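Local coordinates for protein phosphomethylpyrimidine kinase (Pyrococcus furiosus, PDB 2PB9) that probably condenses a thiazole phosphate with hydroxymethylpyrimidine pyrophosphate into thiamine phosphate through this C-terminal ThiN domain, with kinase activities probably residing in the N-terminal section, at residues A[73-76]-A[77-81]. Numbering follows the deposited sequence.
Sequences GASD and HLARA. With PO4 (phosphate ion), chain C.
At the phosphate-holding N-terminus of helix 77-86 in the ThiN domain, where the loop after strand 70-72 runs into the helix, the hydroxyl of S75 meets A79 N and both sides of the junction hold the ion, a worked example of anion binding at a helix start. The backbone N-H groups of H77 and L78 supply the straight bonds: H77 N to PO4 O3 at 3.2 Å and L78 N to PO4 O4 at 3.1 Å, each with an angle of 177°. D76 N adds weaker bonds to the same two oxygens. The hydroxyl of S75 gives its proton to PO4 O4, with OG 2.8 Å away, and accepts a weak bond from A79 N at 3.1 Å. A chi1 of 151° sets OG anti to its own backbone N, where it serves ion and helix together. R56 also binds the ion, which probably came from the crystallisation liquor; a site of this kind is consistent with a domain whose predicted substrates carry phosphate groups. The two carboxylate oxygens of D76 face different neighbours. OD2 approaches the H77 ring obliquely, the carboxylate and ring planes 47° apart. Toward R80 the attraction is purely electrostatic: the bent arginine chain brings NE within 3.5 Å of D76 OD1, which sits well out of the guanidinium plane, with no N-H aimed at it.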
loop_
_atom_site.group_PDB
_atom_site.type_symbol
_atom_site.label_atom_id
_atom_site.label_comp_id
_atom_site.label_asym_id
_atom_site.label_seq_id
_atom_site.Cartn_x
_atom_site.Cartn_y
_atom_site.Cartn_z
ATOM N N GLY A 73 -32.004 0.378 -6.772
ATOM C CA GLY A 73 -30.919 -0.242 -7.505
ATOM C C GLY A 73 -29.934 0.808 -7.994
ATOM O O GLY A 73 -29.033 0.507 -8.785
ATOM N N ALA A 74 -30.094 2.047 -7.532
ATOM C CA ALA A 74 -29.199 3.117 -7.962
ATOM C C ALA A 74 -27.824 2.949 -7.331
ATOM O O ALA A 74 -26.804 3.092 -7.999
ATOM C CB ALA A 74 -29.792 4.487 -7.610
ATOM N N SER A 75 -27.805 2.628 -6.043
ATOM C CA SER A 75 -26.562 2.429 -5.310
ATOM C C SER A 75 -26.139 0.956 -5.284
ATOM O O SER A 75 -26.971 0.058 -5.166
ATOM C CB SER A 75 -26.735 2.944 -3.885
ATOM O OG SER A 75 -25.911 2.233 -2.989
ATOM N N ASP A 76 -24.840 0.703 -5.408
ATOM C CA ASP A 76 -24.357 -0.667 -5.367
ATOM C C ASP A 76 -23.507 -0.950 -4.134
ATOM O O ASP A 76 -23.745 -1.916 -3.420
ATOM C CB ASP A 76 -23.542 -1.000 -6.617
ATOM C CG ASP A 76 -22.721 -2.279 -6.450
ATOM O OD1 ASP A 76 -23.287 -3.291 -5.967
ATOM O OD2 ASP A 76 -21.514 -2.276 -6.797
ATOM N N HIS A 77 -22.521 -0.100 -3.888
ATOM C CA HIS A 77 -21.613 -0.284 -2.764
ATOM C C HIS A 77 -22.182 0.072 -1.393
ATOM O O HIS A 77 -21.981 -0.660 -0.422
ATOM C CB HIS A 77 -20.332 0.497 -3.035
ATOM C CG HIS A 77 -19.545 -0.039 -4.188
ATOM N ND1 HIS A 77 -18.549 0.680 -4.814
ATOM C CD2 HIS A 77 -19.573 -1.250 -4.797
ATOM C CE1 HIS A 77 -17.995 -0.065 -5.755
ATOM N NE2 HIS A 77 -18.597 -1.242 -5.764
ATOM N N LEU A 78 -22.896 1.185 -1.308
ATOM C CA LEU A 78 -23.468 1.586 -0.041
ATOM C C LEU A 78 -24.656 0.687 0.294
ATOM O O LEU A 78 -24.930 0.420 1.466
ATOM C CB LEU A 78 -23.908 3.052 -0.099
ATOM C CG LEU A 78 -24.069 3.716 1.271
ATOM C CD1 LEU A 78 -22.722 3.746 1.970
ATOM C CD2 LEU A 78 -24.616 5.126 1.126
ATOM N N ALA A 79 -25.356 0.205 -0.733
ATOM C CA ALA A 79 -26.516 -0.659 -0.511
ATOM C C ALA A 79 -26.103 -1.957 0.159
ATOM O O ALA A 79 -26.779 -2.446 1.068
ATOM C CB ALA A 79 -27.228 -0.952 -1.827
ATOM N N ARG A 80 -24.999 -2.524 -0.306
ATOM C CA ARG A 80 -24.485 -3.761 0.266
ATOM C C ARG A 80 -24.108 -3.510 1.717
ATOM O O ARG A 80 -24.332 -4.350 2.579
ATOM C CB ARG A 80 -23.258 -4.251 -0.516
ATOM C CG ARG A 80 -23.582 -5.129 -1.729
ATOM C CD ARG A 80 -23.088 -4.522 -3.047
ATOM N NE ARG A 80 -21.635 -4.351 -3.084
ATOM C CZ ARG A 80 -20.800 -5.109 -3.792
ATOM N NH1 ARG A 80 -21.267 -6.106 -4.543
ATOM N NH2 ARG A 80 -19.489 -4.875 -3.744
ATOM N N ALA A 81 -23.539 -2.343 1.981
ATOM C CA ALA A 81 -23.139 -1.977 3.330
ATOM C C ALA A 81 -24.345 -1.901 4.267
ATOM O O ALA A 81 -24.351 -2.523 5.336
ATOM C CB ALA A 81 -22.423 -0.635 3.302
HETATM P P PO4 C . -22.494 3.566 -4.809
HETATM O O1 PO4 C . -21.289 4.192 -4.206
HETATM O O2 PO4 C . -23.253 4.597 -5.577
HETATM O O3 PO4 C . -22.047 2.479 -5.749
HETATM O O4 PO4 C . -23.349 2.997 -3.733
#